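Local coordinates for nodulation protein S (Bradyrhizobium sp., PDB 3OFK) that is a SAM-dependent N-methyltransferase that probably methylates a nod factor precursor during synthesis of the rhizobial lipochitooligosaccharide signal, at residues 105-113 with 132-143; 51-61 with 72-80. One frame throughout, in Å; residues are numbered along the deposited sequence.

Contact 1: residues 105-113 with 132-143; sequences DILQFSTAE and QMRTAIDNMVKM. With SAH (S-adenosyl-L-homocysteine), chain E.
With its CG swung opposite the backbone N (chi1 -166°), Asn139 reaches from helix 130-142 to the loop 105-113, while Ile106, its CG1 likewise opposite its own N (chi1 180°), lays CD1 alongside that amide, the two side chains running antiparallel past one another. The loop follows strand 99-103 of the Rossmann-like methyltransferase fold and carries two residues that bond to the adenine, Asp105 and Ile106. The amide nitrogen ND2 of Asn139 gives both its hydrogens to the loop backbone: to Phe109 O at 2.8 Å, in the carbonyl plane, and to Ile106 O at 2.9 Å, a more bent bond (133° at the hydrogen) that comes in nearly along the C=O axis. Both acceptors lie close to the amide plane, which fixes its rotation. A leucine here would probably leave these two carbonyls without their shared donor and the turn between them less firmly tied to the helix. On one side of this clamp, Leu107 lies across Gln132 and Thr135, and its CD2 packs on Thr135 CG2 at 3.7 Å. On the other, Met143 brings SD obliquely to the Phe109 ring, a Met-aromatic contact with SD 3.7 Å from CE2, and its CE meets Ile106 CD1. The loop's far face holds the ligand. Asp105 OD1 closes an Asx turn by accepting from Leu107 N and also takes the adenine amino group, N6 of SAH, at 3.0 Å, while Ile106 N donates to the ring nitrogen N1 of SAH, likewise at 3.0 Å.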
loop_
_atom_site.group_PDB
_atom_site.type_symbol
_atom_site.label_atom_id
_atom_site.label_comp_id
_atom_site.label_asym_id
_atom_site.label_seq_id
_atom_site.Cartn_x
_atom_site.Cartn_y
_atom_site.Cartn_z
ATOM N N ASP A 105 1.599 5.073 -12.165
ATOM C CA ASP A 105 0.425 4.410 -11.710
ATOM C C ASP A 105 0.737 2.903 -11.716
ATOM O O ASP A 105 1.450 2.393 -12.598
ATOM C CB ASP A 105 -0.702 4.746 -12.688
ATOM C CG ASP A 105 -2.058 4.337 -12.185
ATOM O OD1 ASP A 105 -2.193 3.248 -11.583
ATOM O OD2 ASP A 105 -2.985 5.127 -12.404
ATOM N N ILE A 106 0.224 2.175 -10.729
ATOM C CA ILE A 106 0.443 0.716 -10.701
ATOM C C ILE A 106 -0.127 0.056 -11.984
ATOM O O ILE A 106 0.409 -0.951 -12.466
ATOM C CB ILE A 106 -0.101 0.082 -9.399
ATOM C CG1 ILE A 106 0.132 -1.446 -9.388
ATOM C CG2 ILE A 106 -1.564 0.428 -9.165
ATOM C CD1 ILE A 106 1.586 -1.855 -9.571
ATOM N N LEU A 107 -1.183 0.655 -12.547
ATOM C CA LEU A 107 -1.776 0.220 -13.825
ATOM C C LEU A 107 -0.827 0.307 -14.988
ATOM O O LEU A 107 -0.995 -0.418 -15.967
ATOM C CB LEU A 107 -3.010 1.066 -14.177
ATOM C CG LEU A 107 -4.307 0.745 -13.430
ATOM C CD1 LEU A 107 -5.391 1.664 -13.958
ATOM C CD2 LEU A 107 -4.712 -0.716 -13.601
ATOM N N GLN A 108 0.143 1.209 -14.915
ATOM C CA GLN A 108 1.055 1.426 -16.028
ATOM C C GLN A 108 2.452 0.912 -15.780
ATOM O O GLN A 108 3.270 0.926 -16.687
ATOM C CB GLN A 108 1.102 2.902 -16.381
ATOM C CG GLN A 108 0.013 3.323 -17.374
ATOM C CD GLN A 108 0.547 4.318 -18.364
ATOM O OE1 GLN A 108 0.712 5.498 -18.037
ATOM N NE2 GLN A 108 0.858 3.848 -19.585
ATOM N N PHE A 109 2.727 0.462 -14.558
ATOM C CA PHE A 109 4.063 0.028 -14.183
ATOM C C PHE A 109 4.332 -1.320 -14.816
ATOM O O PHE A 109 3.590 -2.286 -14.599
ATOM C CB PHE A 109 4.175 -0.076 -12.657
ATOM C CG PHE A 109 5.575 -0.363 -12.160
ATOM C CD1 PHE A 109 6.644 0.425 -12.547
ATOM C CD2 PHE A 109 5.808 -1.387 -11.273
ATOM C CE1 PHE A 109 7.934 0.177 -12.059
ATOM C CE2 PHE A 109 7.088 -1.633 -10.785
ATOM C CZ PHE A 109 8.148 -0.859 -11.185
ATOM N N SER A 110 5.378 -1.382 -15.631
ATOM C CA SER A 110 5.833 -2.658 -16.171
ATOM C C SER A 110 7.336 -2.759 -15.959
ATOM O O SER A 110 8.110 -1.898 -16.405
ATOM C CB SER A 110 5.479 -2.788 -17.652
ATOM O OG SER A 110 6.040 -1.717 -18.384
ATOM N N THR A 111 7.721 -3.791 -15.216
ATOM C CA THR A 111 9.114 -4.156 -15.055
ATOM C C THR A 111 9.253 -5.614 -15.375
ATOM O O THR A 111 8.279 -6.376 -15.304
ATOM C CB THR A 111 9.589 -4.045 -13.618
ATOM O OG1 THR A 111 8.559 -3.455 -12.825
ATOM C CG2 THR A 111 10.945 -3.264 -13.530
ATOM N N ALA A 112 10.490 -5.966 -15.707
ATOM C CA ALA A 112 10.944 -7.336 -15.760
ATOM C C ALA A 112 11.371 -7.803 -14.349
ATOM O O ALA A 112 11.499 -9.010 -14.116
ATOM C CB ALA A 112 12.093 -7.464 -16.763
ATOM N N GLU A 113 11.584 -6.850 -13.429
ATOM C CA GLU A 113 11.848 -7.127 -11.999
ATOM C C GLU A 113 10.854 -8.107 -11.377
ATOM O O GLU A 113 9.633 -8.002 -11.587
ATOM C CB GLU A 113 11.754 -5.840 -11.148
ATOM C CG GLU A 113 12.930 -4.874 -11.186
ATOM C CD GLU A 113 13.951 -5.141 -10.103
ATOM O OE1 GLU A 113 14.878 -5.941 -10.325
ATOM O OE2 GLU A 113 13.840 -4.535 -9.027
ATOM N N GLN A 132 -10.059 -2.269 -13.345
ATOM C CA GLN A 132 -8.747 -1.709 -12.987
ATOM C C GLN A 132 -8.102 -2.388 -11.771
ATOM O O GLN A 132 -6.895 -2.627 -11.796
ATOM C CB GLN A 132 -8.829 -0.198 -12.742
ATOM C CG GLN A 132 -9.218 0.569 -13.960
ATOM C CD GLN A 132 -9.344 2.033 -13.712
ATOM O OE1 GLN A 132 -8.903 2.556 -12.679
ATOM N NE2 GLN A 132 -9.914 2.719 -14.673
ATOM N N MET A 133 -8.882 -2.707 -10.729
ATOM C CA MET A 133 -8.306 -3.400 -9.565
ATOM C C MET A 133 -7.722 -4.759 -9.953
ATOM O O MET A 133 -6.589 -5.060 -9.597
ATOM C CB MET A 133 -9.307 -3.573 -8.439
ATOM C CG MET A 133 -9.722 -2.294 -7.809
ATOM S SD MET A 133 -10.335 -2.474 -6.103
ATOM C CE MET A 133 -11.201 -0.872 -5.997
ATOM N N ARG A 134 -8.488 -5.547 -10.699
ATOM C CA ARG A 134 -8.042 -6.829 -11.233
ATOM C C ARG A 134 -6.782 -6.668 -12.080
ATOM O O ARG A 134 -5.857 -7.468 -11.968
ATOM C CB ARG A 134 -9.133 -7.458 -12.108
ATOM C CG ARG A 134 -10.359 -7.896 -11.340
ATOM C CD ARG A 134 -11.142 -8.986 -12.071
ATOM N NE ARG A 134 -11.657 -9.957 -11.099
ATOM C CZ ARG A 134 -12.743 -9.774 -10.341
ATOM N NH1 ARG A 134 -13.106 -10.717 -9.475
ATOM N NH2 ARG A 134 -13.470 -8.654 -10.439
ATOM N N THR A 135 -6.768 -5.683 -12.976
ATOM C CA THR A 135 -5.595 -5.455 -13.808
ATOM C C THR A 135 -4.364 -5.187 -12.915
ATOM O O THR A 135 -3.317 -5.790 -13.092
ATOM C CB THR A 135 -5.779 -4.268 -14.774
ATOM O OG1 THR A 135 -6.699 -4.634 -15.809
ATOM C CG2 THR A 135 -4.454 -3.891 -15.425
ATOM N N ALA A 136 -4.504 -4.267 -11.980
ATOM C CA ALA A 136 -3.424 -3.967 -11.032
ATOM C C ALA A 136 -3.014 -5.197 -10.205
ATOM O O ALA A 136 -1.852 -5.428 -9.958
ATOM C CB ALA A 136 -3.844 -2.850 -10.090
ATOM N N ILE A 137 -3.983 -5.958 -9.737
ATOM C CA ILE A 137 -3.687 -7.169 -9.007
ATOM C C ILE A 137 -2.940 -8.153 -9.894
ATOM O O ILE A 137 -1.967 -8.721 -9.436
ATOM C CB ILE A 137 -4.937 -7.788 -8.407
ATOM C CG1 ILE A 137 -5.424 -6.906 -7.305
ATOM C CG2 ILE A 137 -4.663 -9.171 -7.817
ATOM C CD1 ILE A 137 -6.778 -7.210 -6.881
ATOM N N ASP A 138 -3.337 -8.316 -11.160
ATOM C CA ASP A 138 -2.652 -9.287 -12.035
ATOM C C ASP A 138 -1.197 -8.866 -12.181
ATOM O O ASP A 138 -0.280 -9.703 -12.264
ATOM C CB ASP A 138 -3.310 -9.392 -13.435
ATOM C CG ASP A 138 -4.728 -9.966 -13.403
ATOM O OD1 ASP A 138 -5.126 -10.533 -12.374
ATOM O OD2 ASP A 138 -5.461 -9.837 -14.416
ATOM N N ASN A 139 -0.992 -7.557 -12.261
ATOM C CA ASN A 139 0.338 -6.982 -12.451
ATOM C C ASN A 139 1.216 -7.289 -11.241
ATOM O O ASN A 139 2.375 -7.665 -11.383
ATOM C CB ASN A 139 0.216 -5.464 -12.674
ATOM C CG ASN A 139 1.518 -4.815 -13.213
ATOM O OD1 ASN A 139 2.410 -5.480 -13.757
ATOM N ND2 ASN A 139 1.609 -3.495 -13.061
ATOM N N MET A 140 0.646 -7.083 -10.049
ATOM C CA MET A 140 1.321 -7.391 -8.796
ATOM C C MET A 140 1.658 -8.899 -8.708
ATOM O O MET A 140 2.802 -9.270 -8.356
ATOM C CB MET A 140 0.459 -6.952 -7.608
ATOM C CG MET A 140 0.318 -5.485 -7.479
ATOM S SD MET A 140 -0.357 -5.051 -5.863
ATOM C CE MET A 140 -2.017 -5.755 -5.871
ATOM N N VAL A 141 0.697 -9.760 -9.058
ATOM C CA VAL A 141 0.928 -11.210 -9.015
ATOM C C VAL A 141 2.091 -11.550 -9.943
ATOM O O VAL A 141 3.022 -12.249 -9.538
ATOM C CB VAL A 141 -0.325 -12.030 -9.401
ATOM C CG1 VAL A 141 0.014 -13.552 -9.557
ATOM C CG2 VAL A 141 -1.410 -11.803 -8.377
ATOM N N LYS A 142 2.037 -11.012 -11.164
ATOM C CA LYS A 142 3.075 -11.247 -12.159
ATOM C C LYS A 142 4.465 -10.842 -11.664
ATOM O O LYS A 142 5.434 -11.553 -11.939
ATOM C CB LYS A 142 2.751 -10.520 -13.468
ATOM C CG LYS A 142 3.888 -10.541 -14.507
ATOM C CD LYS A 142 3.501 -9.718 -15.756
ATOM C CE LYS A 142 4.624 -8.761 -16.169
ATOM N NZ LYS A 142 4.775 -7.663 -15.165
ATOM N N MET A 143 4.564 -9.706 -10.957
ATOM C CA MET A 143 5.866 -9.240 -10.411
ATOM C C MET A 143 6.322 -9.920 -9.088
ATOM O O MET A 143 7.360 -9.531 -8.535
ATOM C CB MET A 143 5.839 -7.721 -10.153
ATOM C CG MET A 143 5.691 -6.828 -11.381
ATOM S SD MET A 143 5.705 -5.076 -10.862
ATOM C CE MET A 143 4.173 -4.851 -10.037
HETATM N N SAH E . 1.187 2.596 1.554
HETATM C CA SAH E . 1.355 3.727 2.462
HETATM C CB SAH E . 0.737 4.979 1.847
HETATM C CG SAH E . -0.768 5.043 1.643
HETATM S SD SAH E . -1.404 6.672 1.111
HETATM C C SAH E . 0.783 3.487 3.868
HETATM O O SAH E . 0.023 2.543 4.097
HETATM O OXT SAH E . 1.077 4.238 4.797
HETATM C "C5'" SAH E . -1.693 6.194 -0.624
HETATM C "C4'" SAH E . -0.578 6.422 -1.626
HETATM O "O4'" SAH E . -0.918 5.751 -2.839
HETATM C "C3'" SAH E . -0.337 7.889 -1.976
HETATM O "O3'" SAH E . 1.072 8.155 -2.003
HETATM C "C2'" SAH E . -0.962 8.012 -3.375
HETATM O "O2'" SAH E . -0.351 9.014 -4.150
HETATM C "C1'" SAH E . -0.693 6.637 -3.922
HETATM N N9 SAH E . -1.501 6.172 -5.073
HETATM C C8 SAH E . -2.843 6.359 -5.285
HETATM N N7 SAH E . -3.180 5.726 -6.429
HETATM C C5 SAH E . -2.089 5.135 -6.948
HETATM C C6 SAH E . -1.952 4.333 -8.081
HETATM N N6 SAH E . -3.030 4.150 -8.894
HETATM N N1 SAH E . -0.704 3.843 -8.376
HETATM C C2 SAH E . 0.365 4.104 -7.525
HETATM N N3 SAH E . 0.197 4.879 -6.383
HETATM C C4 SAH E . -1.025 5.376 -6.086
#

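Contact 2: residues 51-61 with 72-80; sequences AVSNGLEIGCA and HCKRLTVID. With SAH (S-adenosyl-L-homocysteine), chain E.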
loop_
_atom_site.group_PDB
_atom_site.type_symbol
_atom_site.label_atom_id
_atom_site.label_comp_id
_atom_site.label_asym_id
_atom_site.label_seq_id
_atom_site.Cartn_x
_atom_site.Cartn_y
_atom_site.Cartn_z
ATOM N N ALA A 51 14.882 -10.836 6.517
ATOM C CA ALA A 51 15.309 -9.774 5.584
ATOM C C ALA A 51 14.821 -10.044 4.150
ATOM O O ALA A 51 14.775 -11.196 3.703
ATOM C CB ALA A 51 16.864 -9.597 5.610
ATOM N N VAL A 52 14.497 -8.982 3.425
ATOM C CA VAL A 52 13.968 -9.106 2.047
ATOM C C VAL A 52 15.093 -8.877 1.023
ATOM O O VAL A 52 15.948 -8.044 1.245
ATOM C CB VAL A 52 12.757 -8.135 1.886
ATOM C CG1 VAL A 52 12.406 -7.894 0.464
ATOM C CG2 VAL A 52 11.551 -8.677 2.671
ATOM N N SER A 53 15.112 -9.613 -0.088
ATOM C CA SER A 53 16.126 -9.359 -1.154
ATOM C C SER A 53 15.826 -8.157 -2.093
ATOM O O SER A 53 16.730 -7.406 -2.512
ATOM C CB SER A 53 16.317 -10.600 -2.019
ATOM O OG SER A 53 16.945 -11.679 -1.301
ATOM N N ASN A 54 14.559 -8.012 -2.472
ATOM C CA ASN A 54 14.194 -7.091 -3.544
ATOM C C ASN A 54 12.772 -6.726 -3.316
ATOM O O ASN A 54 11.890 -7.474 -3.685
ATOM C CB ASN A 54 14.365 -7.777 -4.906
ATOM C CG ASN A 54 14.349 -6.796 -6.054
ATOM O OD1 ASN A 54 14.717 -5.637 -5.894
ATOM N ND2 ASN A 54 13.944 -7.273 -7.237
ATOM N N GLY A 55 12.548 -5.627 -2.615
ATOM C CA GLY A 55 11.202 -5.277 -2.173
ATOM C C GLY A 55 10.559 -4.215 -3.073
ATOM O O GLY A 55 11.272 -3.412 -3.689
ATOM N N LEU A 56 9.224 -4.232 -3.146
ATOM C CA LEU A 56 8.442 -3.188 -3.864
ATOM C C LEU A 56 7.391 -2.558 -2.938
ATOM O O LEU A 56 6.562 -3.251 -2.321
ATOM C CB LEU A 56 7.764 -3.753 -5.112
ATOM C CG LEU A 56 6.860 -2.798 -5.939
ATOM C CD1 LEU A 56 7.667 -1.695 -6.622
ATOM C CD2 LEU A 56 6.011 -3.547 -6.971
ATOM N N GLU A 57 7.377 -1.244 -2.849
ATOM C CA GLU A 57 6.329 -0.578 -2.099
ATOM C C GLU A 57 5.501 0.186 -3.106
ATOM O O GLU A 57 6.084 0.935 -3.934
ATOM C CB GLU A 57 6.888 0.377 -1.050
ATOM C CG GLU A 57 5.749 0.972 -0.164
ATOM C CD GLU A 57 6.101 2.228 0.615
ATOM O OE1 GLU A 57 7.099 2.907 0.305
ATOM O OE2 GLU A 57 5.381 2.536 1.596
ATOM N N ILE A 58 4.177 -0.040 -3.072
ATOM C CA ILE A 58 3.214 0.611 -4.004
ATOM C C ILE A 58 2.396 1.639 -3.248
ATOM O O ILE A 58 1.501 1.258 -2.473
ATOM C CB ILE A 58 2.262 -0.394 -4.651
ATOM C CG1 ILE A 58 3.055 -1.317 -5.552
ATOM C CG2 ILE A 58 1.144 0.337 -5.489
ATOM C CD1 ILE A 58 2.323 -2.625 -5.915
ATOM N N GLY A 59 2.675 2.923 -3.506
ATOM C CA GLY A 59 2.027 4.032 -2.767
ATOM C C GLY A 59 2.766 4.373 -1.469
ATOM O O GLY A 59 2.670 3.645 -0.492
ATOM N N CYS A 60 3.496 5.479 -1.448
ATOM C CA CYS A 60 4.412 5.776 -0.343
ATOM C C CYS A 60 4.051 6.994 0.487
ATOM O O CYS A 60 4.720 7.251 1.509
ATOM C CB CYS A 60 5.842 5.992 -0.882
ATOM S SG CYS A 60 6.061 7.301 -2.145
ATOM N N ALA A 61 3.037 7.743 0.082
ATOM C CA ALA A 61 2.705 9.031 0.722
ATOM C C ALA A 61 4.001 9.790 0.980
ATOM O O ALA A 61 4.806 9.917 0.050
ATOM C CB ALA A 61 1.911 8.836 2.016
ATOM N N HIS A 72 15.420 -3.094 5.908
ATOM C CA HIS A 72 15.207 -4.534 5.924
ATOM C C HIS A 72 15.171 -5.177 4.531
ATOM O O HIS A 72 14.951 -6.381 4.415
ATOM C CB HIS A 72 13.932 -4.803 6.703
ATOM C CG HIS A 72 13.897 -4.100 8.031
ATOM N ND1 HIS A 72 14.774 -4.384 9.055
ATOM C CD2 HIS A 72 13.122 -3.082 8.473
ATOM C CE1 HIS A 72 14.527 -3.585 10.075
ATOM N NE2 HIS A 72 13.537 -2.773 9.742
ATOM N N CYS A 73 15.400 -4.369 3.494
ATOM C CA CYS A 73 15.411 -4.822 2.103
ATOM C C CYS A 73 16.793 -4.548 1.512
ATOM O O CYS A 73 17.292 -3.446 1.632
ATOM C CB CYS A 73 14.389 -4.027 1.302
ATOM S SG CYS A 73 12.698 -4.003 1.964
ATOM N N LYS A 74 17.410 -5.540 0.883
ATOM C CA LYS A 74 18.714 -5.372 0.247
ATOM C C LYS A 74 18.588 -4.332 -0.890
ATOM O O LYS A 74 19.423 -3.438 -1.060
ATOM C CB LYS A 74 19.189 -6.742 -0.272
ATOM C CG LYS A 74 20.579 -6.813 -0.854
ATOM C CD LYS A 74 21.050 -8.275 -0.801
ATOM C CE LYS A 74 22.122 -8.598 -1.829
ATOM N NZ LYS A 74 22.504 -10.043 -1.691
ATOM N N ARG A 75 17.508 -4.465 -1.637
ATOM C CA ARG A 75 17.064 -3.449 -2.604
ATOM C C ARG A 75 15.583 -3.174 -2.384
ATOM O O ARG A 75 14.805 -4.094 -2.081
ATOM C CB ARG A 75 17.312 -3.926 -4.042
ATOM C CG ARG A 75 18.766 -4.018 -4.431
ATOM C CD ARG A 75 18.971 -4.360 -5.936
ATOM N NE ARG A 75 18.561 -3.262 -6.824
ATOM C CZ ARG A 75 17.481 -3.241 -7.612
ATOM N NH1 ARG A 75 16.644 -4.270 -7.695
ATOM N NH2 ARG A 75 17.241 -2.163 -8.348
ATOM N N LEU A 76 15.197 -1.909 -2.550
ATOM C CA LEU A 76 13.794 -1.469 -2.445
ATOM C C LEU A 76 13.464 -0.608 -3.664
ATOM O O LEU A 76 14.237 0.309 -4.019
ATOM C CB LEU A 76 13.547 -0.642 -1.168
ATOM C CG LEU A 76 12.148 -0.080 -0.836
ATOM C CD1 LEU A 76 11.038 -1.196 -0.784
ATOM C CD2 LEU A 76 12.139 0.738 0.414
ATOM N N THR A 77 12.337 -0.915 -4.307
ATOM C CA THR A 77 11.729 -0.068 -5.327
ATOM C C THR A 77 10.416 0.493 -4.785
ATOM O O THR A 77 9.638 -0.211 -4.121
ATOM C CB THR A 77 11.537 -0.913 -6.616
ATOM O OG1 THR A 77 12.831 -1.396 -6.986
ATOM C CG2 THR A 77 10.857 -0.125 -7.795
ATOM N N VAL A 78 10.144 1.755 -5.096
ATOM C CA VAL A 78 8.938 2.429 -4.590
ATOM C C VAL A 78 8.224 3.141 -5.787
ATOM O O VAL A 78 8.854 3.859 -6.581
ATOM C CB VAL A 78 9.321 3.484 -3.577
ATOM C CG1 VAL A 78 8.061 4.247 -3.047
ATOM C CG2 VAL A 78 10.100 2.889 -2.423
ATOM N N ILE A 79 6.936 2.883 -5.969
ATOM C CA ILE A 79 6.205 3.538 -7.030
ATOM C C ILE A 79 5.101 4.339 -6.382
ATOM O O ILE A 79 4.652 4.047 -5.281
ATOM C CB ILE A 79 5.704 2.599 -8.157
ATOM C CG1 ILE A 79 4.585 1.661 -7.705
ATOM C CG2 ILE A 79 6.897 1.753 -8.714
ATOM C CD1 ILE A 79 3.636 1.253 -8.821
ATOM N N ASP A 80 4.743 5.407 -7.061
ATOM C CA ASP A 80 3.657 6.240 -6.669
ATOM C C ASP A 80 3.199 7.054 -7.874
ATOM O O ASP A 80 3.997 7.556 -8.669
ATOM C CB ASP A 80 4.070 7.175 -5.545
ATOM C CG ASP A 80 2.869 7.674 -4.771
ATOM O OD1 ASP A 80 2.039 8.461 -5.341
ATOM O OD2 ASP A 80 2.704 7.185 -3.635
HETATM N N SAH E . 1.187 2.596 1.554
HETATM C CA SAH E . 1.355 3.727 2.462
HETATM C CB SAH E . 0.737 4.979 1.847
HETATM C CG SAH E . -0.768 5.043 1.643
HETATM S SD SAH E . -1.404 6.672 1.111
HETATM C C SAH E . 0.783 3.487 3.868
HETATM O O SAH E . 0.023 2.543 4.097
HETATM O OXT SAH E . 1.077 4.238 4.797
HETATM C "C5'" SAH E . -1.693 6.194 -0.624
HETATM C "C4'" SAH E . -0.578 6.422 -1.626
HETATM O "O4'" SAH E . -0.918 5.751 -2.839
HETATM C "C3'" SAH E . -0.337 7.889 -1.976
HETATM O "O3'" SAH E . 1.072 8.155 -2.003
HETATM C "C2'" SAH E . -0.962 8.012 -3.375
HETATM O "O2'" SAH E . -0.351 9.014 -4.150
HETATM C "C1'" SAH E . -0.693 6.637 -3.922
HETATM N N9 SAH E . -1.501 6.172 -5.073
HETATM C C8 SAH E . -2.843 6.359 -5.285
HETATM N N7 SAH E . -3.180 5.726 -6.429
HETATM C C5 SAH E . -2.089 5.135 -6.948
HETATM C C6 SAH E . -1.952 4.333 -8.081
HETATM N N6 SAH E . -3.030 4.150 -8.894
HETATM N N1 SAH E . -0.704 3.843 -8.376
HETATM C C2 SAH E . 0.365 4.104 -7.525
HETATM N N3 SAH E . 0.197 4.879 -6.383
HETATM C C4 SAH E . -1.025 5.376 -6.086
HETATM O O HOH W 1 13.635 -3.427 -5.302
#
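Leu56 drops CD1 against Thr77 CG2 (3.7 Å) and Ile79 CG2, so one methyl spans the dip between two side chains of the neighbouring strand. This is the first beta-alpha-beta unit of the Rossmann-like fold: strands 55-58 and 76-80 run parallel, 17° apart, joined through helix 64-69. On the same face Ile58 and Ile79 lie side by side, CG1 to CG1. The opposite face is shaped by what is missing at Gly55: a CB there would press on Cys73 SG, and Leu76 lays CD1 over the bare backbone, 3.7 Å from Gly55 O. Farther along, Val78 CG1 touches Glu57 OE1 and, at 3.6 Å, Cys60 CB; Glu57 runs extended beside it to a hydrogen bond with Thr66. Near the other end a water lies over the Asn54 and Thr77 face, giving hydrogens to Asn54 OD1 and Gly55 O and accepting from Thr77 OG1. Just past Ile58, Gly59 turns with backbone angles that call for glycine, and a side chain would collide with O4' of SAH. Asp80 OD2 accepts from Cys60 N at 2.9 Å and from the ribose O3' of SAH at 2.5 Å, while OD1 takes O2' at 2.7 Å. One carboxylate thus grips both ribose hydroxyls, the usual role of an acid at the C-terminal end of the second strand in such methyltransferases, and its bond to Cys60 N ties the glycine loop to it.

Overall arrangement
Contact 2 joins two neighbouring strands in the parallel part of the mixed sheet, and contact 1 lays the loop 105-113 and helix 130-142 against one of its faces; their centres are 15 Å apart. Two apolar touches join them: Met140 SD lies 3.6 Å from Ile58 CD1, and Ile106 CA 3.7 Å from Ile79 CD1. Away from the ligand, a salt bridge from Glu113 OE2 to Arg75 NH1 (3.1 Å) ties the end of the loop to contact 2. Both contacts meet at SAH, dividing the nucleoside between them: Asp105 and Ile106 bond to the adenine, residues 51-61 and 72-80 hold the ribose and the amino group of the homocysteine. Arg38, His39 and Ala121 add further hydrogen bonds.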